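Local coordinates for putative O-GlcNAcase nagJ (Clostridium perfringens, PDB 6PV5), which probably hydrolyses terminal N-acetylhexosamine residues of glycans, this chain being the part of a longer protein that holds the family 84 catalytic domain, at residues T337-Y342 with I368-T373; L364-E369 with V394-M399; I301-I306 with E316-F321. All blocks are in the same frame, centred on the assembly; numbering follows the deposited sequence. Where two conformers were deposited one is given.

Contact 1 (T337-Y342 with I368-T373); sequences TVPVEY and IEVMWT. With EDO (1,2-ethanediol), chain F.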
loop_
_atom_site.group_PDB
_atom_site.type_symbol
_atom_site.label_atom_id
_atom_site.label_comp_id
_atom_site.label_asym_id
_atom_site.label_seq_id
_atom_site.Cartn_x
_atom_site.Cartn_y
_atom_site.Cartn_z
ATOM N N THR A 337 -2.478 17.589 7.473
ATOM C CA THR A 337 -3.800 17.685 8.076
ATOM C C THR A 337 -4.833 16.941 7.229
ATOM O O THR A 337 -4.560 16.555 6.092
ATOM C CB THR A 337 -4.207 19.151 8.308
ATOM O OG1 THR A 337 -5.351 19.170 9.157
ATOM C CG2 THR A 337 -4.538 19.904 7.040
ATOM N N VAL A 338 -6.029 16.766 7.802
ATOM C CA VAL A 338 -7.190 16.298 7.060
ATOM C C VAL A 338 -8.391 17.114 7.524
ATOM O O VAL A 338 -8.641 17.243 8.720
ATOM C CB VAL A 338 -7.437 14.770 7.180
ATOM C CG1 VAL A 338 -7.707 14.349 8.609
ATOM C CG2 VAL A 338 -8.612 14.321 6.313
ATOM N N PRO A 339 -9.175 17.678 6.580
ATOM C CA PRO A 339 -10.299 18.543 6.927
ATOM C C PRO A 339 -11.512 17.758 7.426
ATOM O O PRO A 339 -11.552 16.530 7.315
ATOM C CB PRO A 339 -10.654 19.270 5.620
ATOM C CG PRO A 339 -9.707 18.741 4.562
ATOM C CD PRO A 339 -8.970 17.557 5.137
ATOM N N VAL A 340 -12.500 18.494 7.948
ATOM C CA VAL A 340 -13.802 17.941 8.270
ATOM C C VAL A 340 -14.467 17.452 6.976
ATOM O O VAL A 340 -14.999 16.349 6.952
ATOM C CB VAL A 340 -14.678 18.961 9.030
ATOM C CG1 VAL A 340 -16.125 18.505 9.144
ATOM C CG2 VAL A 340 -14.115 19.292 10.404
ATOM N N GLU A 341 -14.418 18.271 5.913
ATOM C CA GLU A 341 -14.977 17.922 4.614
ATOM C C GLU A 341 -13.890 17.231 3.795
ATOM O O GLU A 341 -13.213 17.863 2.991
ATOM C CB GLU A 341 -15.602 19.154 3.930
ATOM C CG GLU A 341 -16.853 19.668 4.635
ATOM C CD GLU A 341 -17.475 21.006 4.227
ATOM O OE1 GLU A 341 -16.855 21.783 3.458
ATOM O OE2 GLU A 341 -18.588 21.282 4.702
ATOM N N TYR A 342 -13.700 15.923 4.014
ATOM C CA TYR A 342 -12.478 15.313 3.520
ATOM C C TYR A 342 -12.714 14.555 2.225
ATOM O O TYR A 342 -11.753 14.060 1.655
ATOM C CB TYR A 342 -11.785 14.427 4.559
ATOM C CG TYR A 342 -12.634 13.348 5.182
ATOM C CD1 TYR A 342 -13.276 13.557 6.393
ATOM C CD2 TYR A 342 -12.795 12.115 4.559
ATOM C CE1 TYR A 342 -14.076 12.579 6.966
ATOM C CE2 TYR A 342 -13.576 11.125 5.126
ATOM C CZ TYR A 342 -14.223 11.356 6.321
ATOM O OH TYR A 342 -15.016 10.374 6.840
ATOM N N ILE A 368 1.300 23.606 4.305
ATOM C CA ILE A 368 0.689 22.538 5.084
ATOM C C ILE A 368 0.038 21.553 4.116
ATOM O O ILE A 368 -0.698 21.969 3.233
ATOM C CB ILE A 368 -0.322 23.090 6.104
ATOM C CG1 ILE A 368 0.359 23.986 7.148
ATOM C CG2 ILE A 368 -1.112 21.948 6.739
ATOM C CD1 ILE A 368 -0.607 24.796 8.009
ATOM N N GLU A 369 0.313 20.253 4.307
ATOM C CA GLU A 369 -0.178 19.187 3.447
ATOM C C GLU A 369 -1.601 18.841 3.870
ATOM O O GLU A 369 -1.903 18.874 5.059
ATOM C CB GLU A 369 0.766 17.984 3.524
ATOM C CG GLU A 369 2.230 18.362 3.320
ATOM C CD GLU A 369 2.613 18.656 1.874
ATOM O OE1 GLU A 369 1.697 18.782 1.020
ATOM O OE2 GLU A 369 3.826 18.739 1.590
ATOM N N VAL A 370 -2.465 18.570 2.875
ATOM C CA VAL A 370 -3.879 18.288 3.089
ATOM C C VAL A 370 -4.254 16.982 2.386
ATOM O O VAL A 370 -4.038 16.835 1.180
ATOM C CB VAL A 370 -4.799 19.437 2.634
ATOM C CG1 VAL A 370 -6.264 19.145 2.931
ATOM C CG2 VAL A 370 -4.427 20.747 3.316
ATOM N N MET A 371 -4.855 16.071 3.169
ATOM C CA MET A 371 -5.283 14.752 2.716
ATOM C C MET A 371 -6.766 14.801 2.371
ATOM O O MET A 371 -7.552 15.484 3.023
ATOM C CB MET A 371 -5.026 13.684 3.795
ATOM C CG MET A 371 -3.524 13.456 4.013
ATOM S SD MET A 371 -3.064 12.142 5.209
ATOM C CE MET A 371 -3.759 12.726 6.752
ATOM N N TRP A 372 -7.132 14.090 1.307
ATOM C CA TRP A 372 -8.540 13.900 1.020
ATOM C C TRP A 372 -8.718 12.500 0.444
ATOM O O TRP A 372 -7.728 11.852 0.085
ATOM C CB TRP A 372 -9.050 15.032 0.102
ATOM C CG TRP A 372 -9.325 14.701 -1.336
ATOM C CD1 TRP A 372 -10.544 14.764 -1.957
ATOM C CD2 TRP A 372 -8.372 14.375 -2.368
ATOM N NE1 TRP A 372 -10.417 14.479 -3.294
ATOM C CE2 TRP A 372 -9.103 14.207 -3.569
ATOM C CE3 TRP A 372 -6.984 14.169 -2.393
ATOM C CZ2 TRP A 372 -8.494 13.859 -4.775
ATOM C CZ3 TRP A 372 -6.383 13.832 -3.585
ATOM C CH2 TRP A 372 -7.122 13.676 -4.760
ATOM N N THR A 373 -9.969 12.020 0.387
ATOM C CA THR A 373 -10.161 10.612 0.052
ATOM C C THR A 373 -10.573 10.405 -1.408
ATOM O O THR A 373 -10.698 9.258 -1.853
ATOM C CB THR A 373 -11.168 9.969 1.019
ATOM O OG1 THR A 373 -12.400 10.690 0.906
ATOM C CG2 THR A 373 -10.685 9.957 2.457
HETATM C C1 EDO F . -20.957 23.690 5.085
HETATM O O1 EDO F . -19.581 23.708 4.829
HETATM C C2 EDO F . -21.044 23.690 6.508
HETATM O O2 EDO F . -20.307 24.835 6.862
#
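Thr337 and Val370 pair in parallel register, their CA atoms 5.0 Å apart, where strand 336-338 runs beside strand 369-372. Two backbone bonds bracket Val370: Thr337 N donates to Glu369 O, and Met371 N donates to Thr337 O at 3.0 Å. Farther along, the chains meet again. There Thr373 N reaches Tyr342 O at 3.0 Å, with an N-H...O angle of 153°.

The side chains of Thr337 and Val370 lie alongside each other on one face of the sheet, their CG2 methyls 3.8 Å apart. Thr337 CG2 also reaches CG2 of Ile368, at 4.0 Å. The hydroxyl of Thr337 is turned anti to its own backbone N (chi1 -167°). It bonds to Ile301 O on the preceding strand, and the methyl is left for the apolar contacts. Pro339 lies obliquely over the other branch of Val370, with CG 3.8 Å from Val370 CG1. Its CD also touches Met371 O. Helix 355-363 and Tyr395 of helix 385-395 help to cover this side.

These are the fifth and sixth strands of an eight-stranded parallel (beta/alpha)8 barrel, the catalytic fold of family 84. Val338 CB lies 4.2 Å from Met371 CE.

Beyond the carboxyl ends of the strands, Thr373 CG2 approaches CD2 of the Tyr342 ring obliquely, at 3.7 Å. Tyr342 OH is hydrogen-bonded to Asp305, the predicted proton donor, so the ring lies beside the probable active site. Glu341 faces elsewhere. Its OE2 accepts a hydrogen bond from O1 of a 1,2-ethanediol, probably from the crystallisation liquor, and also forms a salt bridge with Arg309.

Contact 2 (L364-E369 with V394-M399); sequences LDKDIE and VYNRKM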
loop_
_atom_site.group_PDB
_atom_site.type_symbol
_atom_site.label_atom_id
_atom_site.label_comp_id
_atom_site.label_asym_id
_atom_site.label_seq_id
_atom_site.Cartn_x
_atom_site.Cartn_y
_atom_site.Cartn_z
ATOM N N LEU A 364 -5.708 28.452 5.366
ATOM C CA LEU A 364 -4.634 27.527 5.716
ATOM C C LEU A 364 -3.372 27.822 4.913
ATOM O O LEU A 364 -3.450 27.896 3.696
ATOM C CB LEU A 364 -5.113 26.100 5.422
ATOM C CG LEU A 364 -4.173 24.979 5.866
ATOM C CD1 LEU A 364 -4.143 24.893 7.390
ATOM C CD2 LEU A 364 -4.588 23.633 5.261
ATOM N N ASP A 365 -2.204 27.895 5.590
ATOM C CA ASP A 365 -0.911 28.081 4.943
ATOM C C ASP A 365 -0.633 27.013 3.885
ATOM O O ASP A 365 -0.742 25.811 4.145
ATOM C CB ASP A 365 0.250 27.920 5.931
ATOM C CG ASP A 365 0.398 28.961 7.030
ATOM O OD1 ASP A 365 -0.303 30.003 6.979
ATOM O OD2 ASP A 365 1.248 28.721 7.935
ATOM N N LYS A 366 -0.090 27.460 2.753
ATOM C CA LYS A 366 0.087 26.653 1.555
ATOM C C LYS A 366 1.113 25.531 1.720
ATOM O O LYS A 366 1.105 24.570 0.940
ATOM C CB LYS A 366 0.385 27.516 0.326
ATOM C CG LYS A 366 -0.788 28.359 -0.170
ATOM C CD LYS A 366 -0.700 28.718 -1.646
ATOM C CE LYS A 366 -1.311 30.057 -2.021
ATOM N NZ LYS A 366 -2.617 30.298 -1.354
ATOM N N ASP A 367 1.997 25.633 2.716
ATOM C CA ASP A 367 3.022 24.611 2.868
ATOM C C ASP A 367 2.551 23.504 3.822
ATOM O O ASP A 367 3.312 22.584 4.124
ATOM C CB ASP A 367 4.382 25.234 3.205
ATOM C CG ASP A 367 4.442 25.916 4.561
ATOM O OD1 ASP A 367 3.374 26.028 5.230
ATOM O OD2 ASP A 367 5.558 26.335 4.946
ATOM N N ILE A 368 1.300 23.606 4.305
ATOM C CA ILE A 368 0.689 22.538 5.084
ATOM C C ILE A 368 0.038 21.553 4.116
ATOM O O ILE A 368 -0.698 21.969 3.233
ATOM C CB ILE A 368 -0.322 23.090 6.104
ATOM C CG1 ILE A 368 0.359 23.986 7.148
ATOM C CG2 ILE A 368 -1.112 21.948 6.739
ATOM C CD1 ILE A 368 -0.607 24.796 8.009
ATOM N N GLU A 369 0.313 20.253 4.307
ATOM C CA GLU A 369 -0.178 19.187 3.447
ATOM C C GLU A 369 -1.601 18.841 3.870
ATOM O O GLU A 369 -1.903 18.874 5.059
ATOM C CB GLU A 369 0.766 17.984 3.524
ATOM C CG GLU A 369 2.230 18.362 3.320
ATOM C CD GLU A 369 2.613 18.656 1.874
ATOM O OE1 GLU A 369 1.697 18.782 1.020
ATOM O OE2 GLU A 369 3.826 18.739 1.590
ATOM N N VAL A 394 -9.161 24.199 -5.488
ATOM C CA VAL A 394 -9.786 24.881 -4.365
ATOM C C VAL A 394 -8.724 25.170 -3.301
ATOM O O VAL A 394 -8.776 26.211 -2.657
ATOM C CB VAL A 394 -10.966 24.065 -3.795
ATOM C CG1 VAL A 394 -11.529 24.678 -2.524
ATOM C CG2 VAL A 394 -12.063 23.869 -4.837
ATOM N N TYR A 395 -7.768 24.239 -3.120
ATOM C CA TYR A 395 -6.814 24.293 -2.019
ATOM C C TYR A 395 -5.523 24.996 -2.440
ATOM O O TYR A 395 -4.665 25.268 -1.596
ATOM C CB TYR A 395 -6.545 22.886 -1.458
ATOM C CG TYR A 395 -7.461 22.520 -0.318
ATOM C CD1 TYR A 395 -8.658 21.850 -0.538
ATOM C CD2 TYR A 395 -7.128 22.843 0.987
ATOM C CE1 TYR A 395 -9.507 21.539 0.512
ATOM C CE2 TYR A 395 -7.958 22.530 2.048
ATOM C CZ TYR A 395 -9.160 21.889 1.807
ATOM O OH TYR A 395 -9.986 21.602 2.853
ATOM N N ASN A 396 -5.363 25.244 -3.746
ATOM C CA ASN A 396 -4.242 26.035 -4.233
ATOM C C ASN A 396 -2.926 25.324 -3.927
ATOM O O ASN A 396 -1.937 25.983 -3.606
ATOM C CB ASN A 396 -4.247 27.445 -3.622
ATOM C CG ASN A 396 -5.391 28.275 -4.155
ATOM O OD1 ASN A 396 -5.456 28.513 -5.361
ATOM N ND2 ASN A 396 -6.314 28.663 -3.281
ATOM N N ARG A 397 -2.940 23.980 -4.003
ATOM C CA ARG A 397 -1.781 23.159 -3.687
ATOM C C ARG A 397 -2.054 21.732 -4.154
ATOM O O ARG A 397 -3.205 21.331 -4.320
ATOM C CB ARG A 397 -1.487 23.176 -2.180
ATOM C CG ARG A 397 -2.523 22.423 -1.352
ATOM C CD ARG A 397 -2.519 22.707 0.134
ATOM N NE ARG A 397 -3.167 23.975 0.409
ATOM C CZ ARG A 397 -3.009 24.673 1.533
ATOM N NH1 ARG A 397 -2.213 24.223 2.492
ATOM N NH2 ARG A 397 -3.648 25.819 1.695
ATOM N N LYS A 398 -0.969 20.992 -4.376
ATOM C CA LYS A 398 -1.032 19.560 -4.594
ATOM C C LYS A 398 -1.583 18.853 -3.352
ATOM O O LYS A 398 -1.158 19.092 -2.228
ATOM C CB LYS A 398 0.341 19.033 -4.987
ATOM C CG LYS A 398 0.732 19.320 -6.423
ATOM C CD LYS A 398 1.987 18.568 -6.789
ATOM C CE LYS A 398 2.399 18.715 -8.233
ATOM N NZ LYS A 398 3.209 17.550 -8.657
ATOM N N MET A 399 -2.578 17.997 -3.576
ATOM C CA MET A 399 -3.261 17.335 -2.474
ATOM C C MET A 399 -2.513 16.043 -2.130
ATOM O O MET A 399 -1.655 15.606 -2.898
ATOM C CB MET A 399 -4.697 17.025 -2.909
ATOM C CG MET A 399 -5.509 18.294 -3.157
ATOM S SD MET A 399 -5.630 19.406 -1.727
ATOM C CE MET A 399 -6.701 18.518 -0.597
HETATM O O HOH W 1 -1.211 18.419 0.401
#
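Arg397 carries this contact, gripping three backbone carbonyls of the loop 364-369 with its guanidinium. NH2 donates to Leu364 O at 2.9 Å. NH1 makes two bonds, to Asp365 O at 2.7 Å and to Ile368 O at 2.8 Å. The Ile368 bond lies in the carbonyl plane, on a lone pair, and close to the guanidinium plane. By contrast, NH1 stands above the carbonyl plane of Asp365. Ile368 N reaches Asp365 O from the opposite face of that plane, closing the type I beta turn 365-368.

Arg397 NE points back along its own segment and donates almost straight to Tyr395 O, at 2.8 Å and 170°. Four bonds from three nitrogens therefore fix the rotation of the group. Its chain bends at chi3 (78°), which turns the guanidinium toward the loop carbonyls.

Packing is close around this group. Lys366 CA sits over one face, toward the rim, 3.5 Å from Arg397 NH1. Leu364 crosses the arginine at about a right angle, with CD2 3.7 Å from NH1. Leu364 also meets Val370 and Leu318.

The outer side is looser. Lys366 and Asn396 are exposed and cross obliquely, and Lys366 CD comes 3.6 Å from Asn396 O. Farther along, Glu369 and Lys398 make no direct bond. A water lies within hydrogen-bonding distance of Glu369 OE1 and Lys398 O, while Glu369 OE2 forms a salt bridge with Lys187.

Asn396 leaves the helix with positive phi, and the chain then turns toward strand 399-403. The contact thus joins two successive alpha-to-beta loops at the amino-terminal end of the strands in a (beta/alpha)8 barrel, the end away from the catalytic site.

Contact 3 (I301-I306 with E316-F321); sequences ILWDDI and EVLNRF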
loop_
_atom_site.group_PDB
_atom_site.type_symbol
_atom_site.label_atom_id
_atom_site.label_comp_id
_atom_site.label_asym_id
_atom_site.label_seq_id
_atom_site.Cartn_x
_atom_site.Cartn_y
_atom_site.Cartn_z
ATOM N N ILE A 301 -2.097 16.876 12.258
ATOM C CA ILE A 301 -3.248 17.190 13.081
ATOM C C ILE A 301 -4.489 16.938 12.229
ATOM O O ILE A 301 -4.631 17.517 11.151
ATOM C CB ILE A 301 -3.192 18.643 13.601
ATOM C CG1 ILE A 301 -1.857 18.970 14.279
ATOM C CG2 ILE A 301 -4.376 18.919 14.512
ATOM C CD1 ILE A 301 -1.772 20.381 14.820
ATOM N N LEU A 302 -5.383 16.087 12.742
ATOM C CA LEU A 302 -6.520 15.582 11.980
ATOM C C LEU A 302 -7.799 16.239 12.492
ATOM O O LEU A 302 -7.976 16.341 13.701
ATOM C CB LEU A 302 -6.564 14.065 12.215
ATOM C CG LEU A 302 -5.794 13.150 11.250
ATOM C CD1 LEU A 302 -4.496 13.716 10.692
ATOM C CD2 LEU A 302 -5.573 11.757 11.821
ATOM N N TRP A 303 -8.693 16.673 11.580
ATOM C CA TRP A 303 -10.039 17.071 11.986
ATOM C C TRP A 303 -11.115 16.144 11.413
ATOM O O TRP A 303 -12.291 16.489 11.413
ATOM C CB TRP A 303 -10.331 18.530 11.611
ATOM C CG TRP A 303 -9.248 19.486 12.015
ATOM C CD1 TRP A 303 -8.234 19.954 11.230
ATOM C CD2 TRP A 303 -9.045 20.054 13.322
ATOM N NE1 TRP A 303 -7.425 20.790 11.951
ATOM C CE2 TRP A 303 -7.903 20.881 13.234
ATOM C CE3 TRP A 303 -9.730 19.972 14.543
ATOM C CZ2 TRP A 303 -7.430 21.612 14.325
ATOM C CZ3 TRP A 303 -9.253 20.682 15.628
ATOM C CH2 TRP A 303 -8.119 21.488 15.511
ATOM N N ASP A 304 -10.724 14.987 10.881
ATOM C CA ASP A 304 -11.716 14.097 10.294
ATOM C C ASP A 304 -12.652 13.588 11.386
ATOM O O ASP A 304 -12.220 13.257 12.490
ATOM C CB ASP A 304 -11.088 12.925 9.533
ATOM C CG ASP A 304 -10.247 11.991 10.392
ATOM O OD1 ASP A 304 -9.337 12.486 11.080
ATOM O OD2 ASP A 304 -10.499 10.770 10.357
ATOM N N ASP A 305 -13.945 13.530 11.057
ATOM C CA ASP A 305 -14.912 12.866 11.915
ATOM C C ASP A 305 -14.930 13.503 13.314
ATOM O O ASP A 305 -14.673 12.821 14.301
ATOM C CB ASP A 305 -14.677 11.344 11.951
ATOM C CG ASP A 305 -14.604 10.629 10.604
ATOM O OD1 ASP A 305 -15.547 10.778 9.773
ATOM O OD2 ASP A 305 -13.613 9.886 10.405
ATOM N N ILE A 306 -15.250 14.805 13.382
ATOM C CA ILE A 306 -15.582 15.474 14.630
ATOM C C ILE A 306 -16.818 16.357 14.450
ATOM O O ILE A 306 -17.480 16.327 13.406
ATOM C CB ILE A 306 -14.401 16.297 15.178
ATOM C CG1 ILE A 306 -13.905 17.326 14.156
ATOM C CG2 ILE A 306 -13.294 15.381 15.681
ATOM C CD1 ILE A 306 -13.299 18.565 14.763
ATOM N N GLU A 316 -6.501 28.109 11.717
ATOM C CA GLU A 316 -5.663 28.993 12.519
ATOM C C GLU A 316 -4.809 28.201 13.509
ATOM O O GLU A 316 -3.610 28.465 13.608
ATOM C CB GLU A 316 -6.474 30.118 13.168
ATOM C CG GLU A 316 -6.841 31.190 12.161
ATOM C CD GLU A 316 -7.720 32.298 12.710
ATOM O OE1 GLU A 316 -8.149 32.186 13.889
ATOM O OE2 GLU A 316 -7.971 33.277 11.956
ATOM N N VAL A 317 -5.421 27.222 14.203
ATOM C CA VAL A 317 -4.688 26.330 15.097
ATOM C C VAL A 317 -3.535 25.704 14.325
ATOM O O VAL A 317 -2.414 25.685 14.824
ATOM C CB VAL A 317 -5.590 25.263 15.754
ATOM C CG1 VAL A 317 -4.805 24.044 16.227
ATOM C CG2 VAL A 317 -6.431 25.843 16.880
ATOM N N LEU A 318 -3.810 25.263 13.086
ATOM C CA LEU A 318 -2.801 24.634 12.242
ATOM C C LEU A 318 -1.691 25.615 11.846
ATOM O O LEU A 318 -0.524 25.226 11.780
ATOM C CB LEU A 318 -3.447 24.045 10.976
ATOM C CG LEU A 318 -4.335 22.800 11.138
ATOM C CD1 LEU A 318 -4.926 22.393 9.790
ATOM C CD2 LEU A 318 -3.553 21.619 11.710
ATOM N N ASN A 319 -2.058 26.849 11.473
ATOM C CA ASN A 319 -1.066 27.833 11.021
ATOM C C ASN A 319 -0.146 28.232 12.183
ATOM O O ASN A 319 1.067 28.304 12.020
ATOM C CB ASN A 319 -1.700 29.117 10.463
ATOM C CG ASN A 319 -2.576 28.927 9.239
ATOM O OD1 ASN A 319 -2.365 28.033 8.417
ATOM N ND2 ASN A 319 -3.561 29.795 9.094
ATOM N N ARG A 320 -0.735 28.428 13.361
ATOM C CA ARG A 320 0.022 28.738 14.562
ATOM C C ARG A 320 0.984 27.600 14.893
ATOM O O ARG A 320 2.159 27.857 15.162
ATOM C CB ARG A 320 -0.921 29.040 15.723
ATOM C CG ARG A 320 -0.300 29.945 16.783
ATOM C CD ARG A 320 -1.235 30.101 17.965
ATOM N NE ARG A 320 -0.496 30.467 19.166
ATOM C CZ ARG A 320 -1.061 30.671 20.346
ATOM N NH1 ARG A 320 -2.370 30.561 20.481
ATOM N NH2 ARG A 320 -0.323 30.986 21.396
ATOM N N PHE A 321 0.495 26.347 14.831
ATOM C CA PHE A 321 1.323 25.200 15.158
ATOM C C PHE A 321 2.479 25.120 14.173
ATOM O O PHE A 321 3.612 24.817 14.555
ATOM C CB PHE A 321 0.509 23.898 15.194
ATOM C CG PHE A 321 1.303 22.684 15.620
ATOM C CD1 PHE A 321 1.357 22.304 16.951
ATOM C CD2 PHE A 321 2.011 21.934 14.692
ATOM C CE1 PHE A 321 2.085 21.183 17.340
ATOM C CE2 PHE A 321 2.744 20.822 15.082
ATOM C CZ PHE A 321 2.782 20.447 16.408
#
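Ile301 was modelled in two conformers, and in the one described it meets helix 311-326 along its whole side chain. Its CB lies 3.5 Å from Leu318 CD2. The two branches then part: CG2 is 4.0 Å and CG1 4.1 Å from that same methyl. At the tip, CD1 touches Leu318 CD2 at 3.8 Å and comes over one face of the Phe321 ring. This CH-pi contact puts CD1 4.2 Å from the ring centroid, 20° off the normal. With CG1 anti to the carbonyl carbon (chi1 -52°) and chi2 extended, the chain reaches this face. The second conformer leaves these CD1 contacts to that extent doubtful.

Trp303 presents its edge to the helix. Leu318 CD1 lies near the indole plane, 3.7 Å from Trp303 NE1, and Val317 CG1 meets CZ2. Leu318 thus splits its two methyls between Ile301 and Trp303.

Strand 298-302 and this helix belong to one beta-alpha-beta unit of the barrel. The loop after the strand carries Asp305, the predicted proton donor, well away from residues 316-321.

The contact is almost wholly apolar and rests on shape and dispersion. Trp303 NE1 is buried against leucine carbons with no hydrogen-bond partner in the model, a probable energetic cost.

Contact 3 comes first along the chain. It closes the short loop from strand 298-302 to helix 311-326. Contact 1 opens only after it has closed, joining strands 336-338 and 369-372 across helix 355-363. Contact 2 opens just before contact 1 ends, sharing Ile368 and Glu369, so these two loops overlap and neither nests in the other. Contact 2 links the approach to strand 369-372 with the end of helix 385-395. Together the three join successive units of one barrel. Between contacts 1 and 3, Trp303 N bonds to Val338 O. Between contacts 2 and 3, Asp365 N donates a hydrogen bond to Asn319 OD1.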